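Local coordinates for protein glutaredoxin 2 (Salmonella enterica subsp. enterica serovar Typhimurium, PDB 3IR4) that binds glutathione and, as a glutaredoxin with a glutathione S-transferase-like architecture, probably catalyses glutathione-dependent reduction of disulfides, at residues 100-111 against 181-189; 16-24 against 203-211. All coordinates share one frame; numbering follows the deposited sequence.

Contact 1: residues 100-111 against 181-189; sequences VNQLLLPRFAKS and LLRNLTLVA
L187 and V188 pack against one side of helix 101-108. CD2 of L187 wedges between R107 and F108, 3.6 Å from CD1 of the F108 ring, while its CD1 lies 3.7 Å from OG of S111. The isobutyl group gets there with CG anti to the backbone N (chi1 -169°). V188 spreads its two methyls: CG2 meets CD2 of L104, and CG1 sits over one face of the R107 guanidinium. L104 CD2 also lies 3.3 Å from the backbone O of N184. In one of its two conformers, the N184 amide is turned 82° from the F108 ring plane, with ND2 3.7 Å from CZ in an oblique approach; ND2 has a weak hydrogen bond to H11 O. Further along, V100 CG2 meets L185 CD2 at 3.6 Å.

R107 is fixed from several directions. Its NH1 donates in plane to a lone pair of L103 O (2.9 Å), its NH2 to S143 and to a water that bridges to A189 O, and its NE to O of I218. S111 OG donates to R107 O from above the carbonyl plane. Helix 101-108 packs on the end of helix 173-185 and the turn after it, a buried, leucine-rich core as in the all-helical C-terminal domain of the GST fold.

Contact 2: residues 16-24 against 203-211; sequences VKARMIFGL and NMAKQTQIN
Helix 16-24 and the end of helix 203-208 meet at a steep angle, 71° between their directions, with their axes 8.3 Å apart at closest. The backbones come nearest at G23 and T208, whose CA atoms are only 4.0 Å apart. G23 has no side chain to hold the backbones apart, and its CA makes a CA-H...O contact to T208 O at 3.2 Å. Helix 203-208 stops here in a Schellman motif: Q209 takes a positive phi (62°), and the chain turns I210 back toward helix 16-24.

I210 packs into the groove beside R19 and M20. Its CD1 lies 3.7 Å from CG of M20 and also meets CB of R19 and CG1 of V16. In one of its two conformers, R19 bends at chi3 (65°), bringing one face of its guanidinium over CG1 of I210. T208 CG2 lies alongside both M20 and L24, which point the same way as the threonine. T208 OG1 instead turns to M204 O (2.7 Å). L24 CD2 rests on CB of Q207 at 3.7 Å, and the selenomethionine methyls of M20 and M204 touch. F179 of helix 173-185 packs on both.

Polar links across the contact run through water. One water donates to both R19 O and T208 O, each at 2.7 Å. In the same R19 conformer, others connect R19 NH1 to N211 OD1, and R19 NH2 to N211 N. The chemistry is therefore an apolar, close-packed interior bordered by a hydrated arginine, joining the thioredoxin-like domain to the helical domain.

How the contacts relate
After strand 5-8 the chain enters helix 13-25 of the thioredoxin-like domain, whose partner in contact 2, residues 203-211, comes near the C-terminal end. Contact 2 thus closes a loop of 178 residues. Contact 1 closes a shorter loop of 69 residues, lying wholly within that larger one and within the C-terminal domain. Contact 1 ties helix 101-108 to the end of helix 173-185; contact 2 ties the two domains together. Helices 173-185 and 195-208 are consecutive, so the second halves of the two contacts follow each other a short way apart. In one of its two conformers R183 joins them, packing against V16 and I210 and pairing with D10; its close approach to N211 OD1 is doubtful.

Contact 1: residues 100-111 against 181-189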
loop_
_atom_site.group_PDB
_atom_site.type_symbol
_atom_site.label_atom_id
_atom_site.label_comp_id
_atom_site.label_asym_id
_atom_site.label_seq_id
_atom_site.Cartn_x
_atom_site.Cartn_y
_atom_site.Cartn_z
ATOM N N VAL A 100 -5.484 11.667 -3.772
ATOM C CA VAL A 100 -4.727 11.426 -2.553
ATOM C C VAL A 100 -3.225 11.591 -2.718
ATOM O O VAL A 100 -2.531 11.891 -1.743
ATOM C CB VAL A 100 -5.080 10.054 -1.945
ATOM C CG1 VAL A 100 -4.430 8.923 -2.722
ATOM C CG2 VAL A 100 -4.674 9.979 -0.488
ATOM N N ASN A 101 -2.704 11.400 -3.924
ATOM C CA ASN A 101 -1.278 11.504 -4.123
ATOM C C ASN A 101 -0.776 12.935 -3.905
ATOM O O ASN A 101 0.426 13.107 -3.693
ATOM C CB ASN A 101 -0.833 10.960 -5.453
ATOM C CG ASN A 101 -0.532 9.496 -5.396
ATOM O OD1 ASN A 101 -0.424 8.937 -4.301
ATOM N ND2 ASN A 101 -0.327 8.879 -6.541
ATOM N N GLN A 102 -1.658 13.941 -3.954
ATOM C CA GLN A 102 -1.226 15.290 -3.624
ATOM C C GLN A 102 -0.833 15.388 -2.152
ATOM O O GLN A 102 -0.048 16.245 -1.801
ATOM C CB GLN A 102 -2.266 16.307 -3.997
ATOM C CG GLN A 102 -2.469 16.399 -5.486
ATOM C CD GLN A 102 -3.298 17.583 -5.916
ATOM O OE1 GLN A 102 -4.062 18.157 -5.145
ATOM N NE2 GLN A 102 -3.155 17.957 -7.169
ATOM N N LEU A 103 -1.405 14.551 -1.296
ATOM C CA LEU A 103 -0.972 14.416 0.085
ATOM C C LEU A 103 0.231 13.464 0.193
ATOM O O LEU A 103 1.178 13.719 0.943
ATOM C CB LEU A 103 -2.115 13.883 0.962
ATOM C CG LEU A 103 -3.249 14.843 1.274
ATOM C CD1 LEU A 103 -4.376 14.087 1.926
ATOM C CD2 LEU A 103 -2.736 16.002 2.196
ATOM N N LEU A 104 0.154 12.333 -0.474
ATOM C CA LEU A 104 1.130 11.267 -0.224
ATOM C C LEU A 104 2.504 11.462 -0.837
ATOM O O LEU A 104 3.497 11.283 -0.158
ATOM C CB LEU A 104 0.567 9.885 -0.628
ATOM C CG LEU A 104 -0.687 9.442 0.118
ATOM C CD1 LEU A 104 -1.208 8.117 -0.485
ATOM C CD2 LEU A 104 -0.435 9.304 1.592
ATOM N N LEU A 105 2.575 11.789 -2.116
ATOM C CA LEU A 105 3.877 11.814 -2.782
ATOM C C LEU A 105 4.863 12.796 -2.153
ATOM O O LEU A 105 6.022 12.436 -1.949
ATOM C CB LEU A 105 3.725 12.032 -4.293
ATOM C CG LEU A 105 2.879 10.989 -5.060
ATOM C CD1 LEU A 105 2.806 11.385 -6.506
ATOM C CD2 LEU A 105 3.404 9.571 -4.897
ATOM N N PRO A 106 4.421 14.027 -1.818
ATOM C CA PRO A 106 5.383 14.930 -1.220
ATOM C C PRO A 106 5.892 14.443 0.119
ATOM O O PRO A 106 7.015 14.755 0.499
ATOM C CB PRO A 106 4.586 16.242 -1.075
ATOM C CG PRO A 106 3.515 16.168 -2.071
ATOM C CD PRO A 106 3.138 14.709 -2.087
ATOM N N ARG A 107 5.037 13.738 0.862
ATOM C CA ARG A 107 5.406 13.195 2.147
ATOM C C ARG A 107 6.302 11.968 2.015
ATOM O O ARG A 107 7.295 11.832 2.744
ATOM C CB ARG A 107 4.159 12.950 3.005
ATOM C CG ARG A 107 3.523 14.256 3.449
ATOM C CD ARG A 107 2.189 14.038 4.115
ATOM N NE ARG A 107 1.591 15.270 4.665
ATOM C CZ ARG A 107 1.068 16.236 3.922
ATOM N NH1 ARG A 107 0.958 16.104 2.613
ATOM N NH2 ARG A 107 0.644 17.354 4.496
ATOM N N PHE A 108 5.999 11.084 1.068
ATOM C CA PHE A 108 6.897 9.973 0.798
ATOM C C PHE A 108 8.320 10.498 0.530
ATOM O O PHE A 108 9.295 9.974 1.065
ATOM C CB PHE A 108 6.453 9.171 -0.447
ATOM C CG PHE A 108 5.149 8.402 -0.312
ATOM C CD1 PHE A 108 4.653 7.930 0.890
ATOM C CD2 PHE A 108 4.486 8.043 -1.455
ATOM C CE1 PHE A 108 3.482 7.176 0.931
ATOM C CE2 PHE A 108 3.317 7.264 -1.406
ATOM C CZ PHE A 108 2.837 6.855 -0.222
ATOM N N ALA A 109 8.410 11.538 -0.285
ATOM C CA ALA A 109 9.692 12.089 -0.710
ATOM C C ALA A 109 10.514 12.695 0.427
ATOM O O ALA A 109 11.711 12.873 0.280
ATOM C CB ALA A 109 9.460 13.135 -1.752
ATOM N N LYS A 110 9.841 13.037 1.524
ATOM C CA LYS A 110 10.459 13.609 2.704
ATOM C C LYS A 110 10.688 12.631 3.831
ATOM O O LYS A 110 11.210 13.015 4.861
ATOM C CB LYS A 110 9.592 14.747 3.224
ATOM C CG LYS A 110 9.670 16.010 2.384
ATOM C CD LYS A 110 8.555 17.006 2.739
ATOM C CE LYS A 110 8.926 18.468 2.584
ATOM N NZ LYS A 110 9.332 18.832 1.211
ATOM N N SER A 111 10.312 11.353 3.639
ATOM C CA SER A 111 10.292 10.412 4.734
ATOM C C SER A 111 11.333 9.297 4.626
ATOM O O SER A 111 11.885 9.010 3.569
ATOM C CB SER A 111 8.873 9.821 4.856
ATOM O OG SER A 111 7.947 10.831 5.205
ATOM N N LEU A 181 -4.117 2.028 1.102
ATOM C CA LEU A 181 -4.434 3.447 1.098
ATOM C C LEU A 181 -4.490 3.999 2.529
ATOM O O LEU A 181 -3.896 5.029 2.845
ATOM C CB LEU A 181 -5.759 3.664 0.359
ATOM C CG LEU A 181 -6.309 5.076 0.407
ATOM C CD1 LEU A 181 -5.332 6.084 -0.194
ATOM C CD2 LEU A 181 -7.656 5.110 -0.301
ATOM N N LEU A 182 -5.199 3.297 3.408
ATOM C CA LEU A 182 -5.307 3.740 4.786
ATOM C C LEU A 182 -3.944 3.720 5.476
ATOM O O LEU A 182 -3.617 4.630 6.234
ATOM C CB LEU A 182 -6.337 2.926 5.568
ATOM C CG LEU A 182 -7.755 2.888 5.000
ATOM C CD1 LEU A 182 -8.645 2.042 5.888
ATOM C CD2 LEU A 182 -8.329 4.298 4.836
ATOM N N ARG A 183 -3.186 2.647 5.268
ATOM C CA ARG A 183 -1.857 2.523 5.860
ATOM C C ARG A 183 -0.993 3.724 5.485
ATOM O O ARG A 183 -0.369 4.369 6.326
ATOM C CB ARG A 183 -1.240 1.201 5.392
ATOM C CG ARG A 183 0.111 0.818 5.986
ATOM C CD ARG A 183 1.296 1.206 5.156
ATOM N NE ARG A 183 2.517 0.696 5.788
ATOM C CZ ARG A 183 3.703 0.614 5.194
ATOM N NH1 ARG A 183 3.879 1.051 3.952
ATOM N NH2 ARG A 183 4.717 0.096 5.854
ATOM N N ASN A 184 -0.976 4.183 3.970
ATOM C CA ASN A 184 -0.166 5.299 3.556
ATOM C C ASN A 184 -0.712 6.632 4.089
ATOM O O ASN A 184 0.051 7.563 4.332
ATOM C CB ASN A 184 0.062 5.223 2.059
ATOM C CG ASN A 184 1.021 4.072 1.678
ATOM O OD1 ASN A 184 1.758 3.544 2.529
ATOM N ND2 ASN A 184 1.014 3.695 0.410
ATOM N N LEU A 185 -2.025 6.711 4.323
ATOM C CA LEU A 185 -2.614 7.912 4.901
ATOM C C LEU A 185 -2.146 8.184 6.323
ATOM O O LEU A 185 -2.193 9.324 6.777
ATOM C CB LEU A 185 -4.128 7.906 4.810
ATOM C CG LEU A 185 -4.713 8.243 3.452
ATOM C CD1 LEU A 185 -6.217 7.949 3.424
ATOM C CD2 LEU A 185 -4.450 9.694 3.072
ATOM N N THR A 186 -1.650 7.178 7.031
ATOM C CA THR A 186 -1.123 7.403 8.371
ATOM C C THR A 186 0.158 8.249 8.359
ATOM O O THR A 186 0.596 8.714 9.404
ATOM C CB THR A 186 -0.932 6.126 9.198
ATOM O OG1 THR A 186 0.080 5.297 8.622
ATOM C CG2 THR A 186 -2.219 5.369 9.361
ATOM N N LEU A 187 0.760 8.446 7.178
ATOM C CA LEU A 187 1.911 9.340 7.064
ATOM C C LEU A 187 1.474 10.815 7.108
ATOM O O LEU A 187 2.314 11.704 7.254
ATOM C CB LEU A 187 2.651 9.073 5.760
ATOM C CG LEU A 187 4.035 9.717 5.578
ATOM C CD1 LEU A 187 4.984 9.190 6.608
ATOM C CD2 LEU A 187 4.530 9.422 4.169
ATOM N N VAL A 188 0.190 11.076 6.921
ATOM C CA VAL A 188 -0.324 12.434 6.846
ATOM C C VAL A 188 -0.802 12.917 8.216
ATOM O O VAL A 188 -1.903 12.588 8.657
ATOM C CB VAL A 188 -1.501 12.549 5.827
ATOM C CG1 VAL A 188 -1.924 13.990 5.674
ATOM C CG2 VAL A 188 -1.096 11.947 4.479
ATOM N N ALA A 189 0.031 13.720 8.882
ATOM C CA ALA A 189 -0.365 14.349 10.136
ATOM C C ALA A 189 -1.554 15.271 9.871
ATOM O O ALA A 189 -1.561 16.008 8.895
ATOM C CB ALA A 189 0.811 15.153 10.726
HETATM O O HOH W 1 0.514 17.452 7.461
#

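Contact 2: residues 16-24 against 203-211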
loop_
_atom_site.group_PDB
_atom_site.type_symbol
_atom_site.label_atom_id
_atom_site.label_comp_id
_atom_site.label_asym_id
_atom_site.label_seq_id
_atom_site.Cartn_x
_atom_site.Cartn_y
_atom_site.Cartn_z
ATOM N N VAL A 16 2.420 -3.225 -0.640
ATOM C CA VAL A 16 1.664 -3.533 0.574
ATOM C C VAL A 16 0.639 -4.625 0.258
ATOM O O VAL A 16 0.512 -5.558 1.020
ATOM C CB VAL A 16 1.028 -2.254 1.159
ATOM C CG1 VAL A 16 0.084 -2.587 2.321
ATOM C CG2 VAL A 16 2.121 -1.260 1.592
ATOM N N LYS A 17 -0.053 -4.512 -0.870
ATOM C CA LYS A 17 -1.023 -5.539 -1.268
ATOM C C LYS A 17 -0.361 -6.931 -1.263
ATOM O O LYS A 17 -0.894 -7.888 -0.724
ATOM C CB LYS A 17 -1.618 -5.256 -2.652
ATOM C CG LYS A 17 -2.445 -3.993 -2.694
ATOM C CD LYS A 17 -2.987 -3.676 -4.067
ATOM C CE LYS A 17 -3.452 -2.270 -4.137
ATOM N NZ LYS A 17 -4.170 -1.933 -5.376
ATOM N N ALA A 18 0.804 -7.006 -1.901
ATOM C CA ALA A 18 1.545 -8.252 -2.043
ATOM C C ALA A 18 1.999 -8.821 -0.708
ATOM O O ALA A 18 2.128 -10.020 -0.581
ATOM C CB ALA A 18 2.741 -8.078 -2.957
ATOM N N ARG A 19 2.232 -7.973 0.283
ATOM C CA ARG A 19 2.621 -8.409 1.615
ATOM C C ARG A 19 1.454 -8.892 2.465
ATOM O O ARG A 19 1.660 -9.628 3.429
ATOM C CB ARG A 19 3.290 -7.253 2.356
ATOM C CG ARG A 19 4.632 -6.907 1.785
ATOM C CD ARG A 19 5.164 -5.619 2.372
ATOM N NE ARG A 19 5.400 -5.814 3.793
ATOM C CZ ARG A 19 5.710 -4.859 4.656
ATOM N NH1 ARG A 19 5.808 -3.603 4.255
ATOM N NH2 ARG A 19 5.913 -5.171 5.934
HETATM N N MSE A 20 0.242 -8.432 2.170
HETATM C CA MSE A 20 -0.868 -8.696 3.077
HETATM C C MSE A 20 -1.197 -10.163 3.329
HETATM O O MSE A 20 -1.430 -10.538 4.453
HETATM C CB MSE A 20 -2.139 -7.962 2.633
HETATM C CG MSE A 20 -2.040 -6.457 2.792
HETATM SE SE MSE A 20 -3.564 -5.520 2.057
HETATM C CE MSE A 20 -4.894 -6.039 3.348
ATOM N N ILE A 21 -1.266 -10.980 2.277
ATOM C CA ILE A 21 -1.668 -12.377 2.470
ATOM C C ILE A 21 -0.624 -13.114 3.285
ATOM O O ILE A 21 -0.965 -14.003 4.069
ATOM C CB ILE A 21 -1.993 -13.116 1.145
ATOM C CG1 ILE A 21 -3.211 -12.490 0.453
ATOM C CG2 ILE A 21 -2.224 -14.635 1.384
ATOM C CD1 ILE A 21 -4.502 -12.610 1.159
ATOM N N PHE A 22 0.662 -12.796 3.099
ATOM C CA PHE A 22 1.690 -13.432 3.909
ATOM C C PHE A 22 1.395 -13.223 5.389
ATOM O O PHE A 22 1.508 -14.120 6.217
ATOM C CB PHE A 22 3.078 -12.916 3.557
ATOM C CG PHE A 22 3.576 -13.377 2.227
ATOM C CD1 PHE A 22 4.160 -14.626 2.068
ATOM C CD2 PHE A 22 3.466 -12.557 1.107
ATOM C CE1 PHE A 22 4.632 -15.045 0.850
ATOM C CE2 PHE A 22 3.943 -12.995 -0.126
ATOM C CZ PHE A 22 4.536 -14.243 -0.242
ATOM N N GLY A 23 1.050 -11.997 5.756
ATOM C CA GLY A 23 0.750 -11.710 7.129
ATOM C C GLY A 23 -0.500 -12.370 7.631
ATOM O O GLY A 23 -0.530 -12.979 8.703
ATOM N N LEU A 24 -1.563 -12.261 6.852
ATOM C CA LEU A 24 -2.851 -12.807 7.265
ATOM C C LEU A 24 -2.836 -14.324 7.447
ATOM O O LEU A 24 -3.571 -14.842 8.273
ATOM C CB LEU A 24 -3.963 -12.430 6.267
ATOM C CG LEU A 24 -4.250 -10.938 6.193
ATOM C CD1 LEU A 24 -5.102 -10.558 4.973
ATOM C CD2 LEU A 24 -4.899 -10.448 7.469
ATOM N N ASN A 203 -6.529 -2.840 13.231
ATOM C CA ASN A 203 -6.605 -4.283 13.243
ATOM C C ASN A 203 -5.924 -4.899 12.034
ATOM O O ASN A 203 -5.184 -5.868 12.141
ATOM C CB ASN A 203 -8.047 -4.771 13.300
ATOM C CG ASN A 203 -8.098 -6.259 13.104
ATOM O OD1 ASN A 203 -7.715 -7.007 14.002
ATOM N ND2 ASN A 203 -8.435 -6.694 11.891
HETATM N N MSE A 204 -6.175 -4.326 10.864
HETATM C CA MSE A 204 -5.582 -4.874 9.664
HETATM C C MSE A 204 -4.054 -4.744 9.684
HETATM O O MSE A 204 -3.377 -5.652 9.207
HETATM C CB MSE A 204 -6.165 -4.231 8.421
HETATM C CG MSE A 204 -7.604 -4.587 8.191
HETATM SE SE MSE A 204 -8.033 -6.445 8.006
HETATM C CE MSE A 204 -6.831 -6.838 6.736
ATOM N N ALA A 205 -3.501 -3.666 10.232
ATOM C CA ALA A 205 -2.054 -3.562 10.347
ATOM C C ALA A 205 -1.524 -4.722 11.216
ATOM O O ALA A 205 -0.521 -5.363 10.871
ATOM C CB ALA A 205 -1.668 -2.239 10.914
ATOM N N LYS A 206 -2.192 -5.013 12.331
ATOM C CA LYS A 206 -1.786 -6.100 13.205
ATOM C C LYS A 206 -1.857 -7.445 12.510
ATOM O O LYS A 206 -0.878 -8.187 12.488
ATOM C CB LYS A 206 -2.624 -6.091 14.481
ATOM C CG LYS A 206 -2.235 -4.951 15.425
ATOM C CD LYS A 206 -3.073 -4.870 16.693
ATOM C CE LYS A 206 -2.694 -3.658 17.559
ATOM N NZ LYS A 206 -3.319 -3.697 18.913
ATOM N N GLN A 207 -3.000 -7.730 11.897
ATOM C CA GLN A 207 -3.202 -9.049 11.292
ATOM C C GLN A 207 -2.347 -9.277 10.061
ATOM O O GLN A 207 -1.956 -10.412 9.777
ATOM C CB GLN A 207 -4.667 -9.275 10.998
ATOM C CG GLN A 207 -5.565 -9.369 12.233
ATOM C CD GLN A 207 -6.938 -9.879 11.892
ATOM O OE1 GLN A 207 -7.653 -9.285 11.069
ATOM N NE2 GLN A 207 -7.306 -10.993 12.495
ATOM N N THR A 208 -2.065 -8.209 9.300
ATOM C CA THR A 208 -1.223 -8.314 8.101
ATOM C C THR A 208 0.268 -8.235 8.400
ATOM O O THR A 208 1.064 -8.502 7.522
ATOM C CB THR A 208 -1.539 -7.241 7.050
ATOM O OG1 THR A 208 -1.205 -5.950 7.575
ATOM C CG2 THR A 208 -2.974 -7.318 6.533
ATOM N N GLN A 209 0.667 -7.900 9.637
ATOM C CA GLN A 209 2.107 -7.738 9.962
ATOM C C GLN A 209 2.727 -6.618 9.139
ATOM O O GLN A 209 3.873 -6.731 8.686
ATOM C CB GLN A 209 2.908 -9.036 9.773
ATOM C CG GLN A 209 2.493 -10.175 10.667
ATOM C CD GLN A 209 2.932 -10.046 12.112
ATOM O OE1 GLN A 209 3.468 -9.029 12.539
ATOM N NE2 GLN A 209 2.693 -11.086 12.878
ATOM N N ILE A 210 1.968 -5.559 8.910
ATOM C CA ILE A 210 2.463 -4.400 8.150
ATOM C C ILE A 210 2.285 -3.182 9.028
ATOM O O ILE A 210 1.206 -2.926 9.538
ATOM C CB ILE A 210 1.716 -4.238 6.810
ATOM C CG1 ILE A 210 1.902 -5.463 5.922
ATOM C CG2 ILE A 210 2.145 -2.941 6.123
ATOM C CD1 ILE A 210 0.939 -5.574 4.753
ATOM N N ASN A 211 3.360 -2.429 9.201
ATOM C CA ASN A 211 3.353 -1.268 10.076
ATOM C C ASN A 211 2.579 -0.098 9.565
ATOM O O ASN A 211 2.561 0.185 8.386
ATOM C CB ASN A 211 4.814 -0.813 10.305
ATOM C CG ASN A 211 5.483 -0.201 9.036
ATOM O OD1 ASN A 211 5.440 -0.772 7.918
ATOM N ND2 ASN A 211 6.146 0.900 9.219
HETATM O O HOH W 2 3.001 -9.284 5.757
HETATM O O HOH W 3 7.211 -1.930 6.306
HETATM O O HOH W 4 5.974 -3.860 8.602
HETATM O O HOH W 5 6.435 -7.668 8.258
#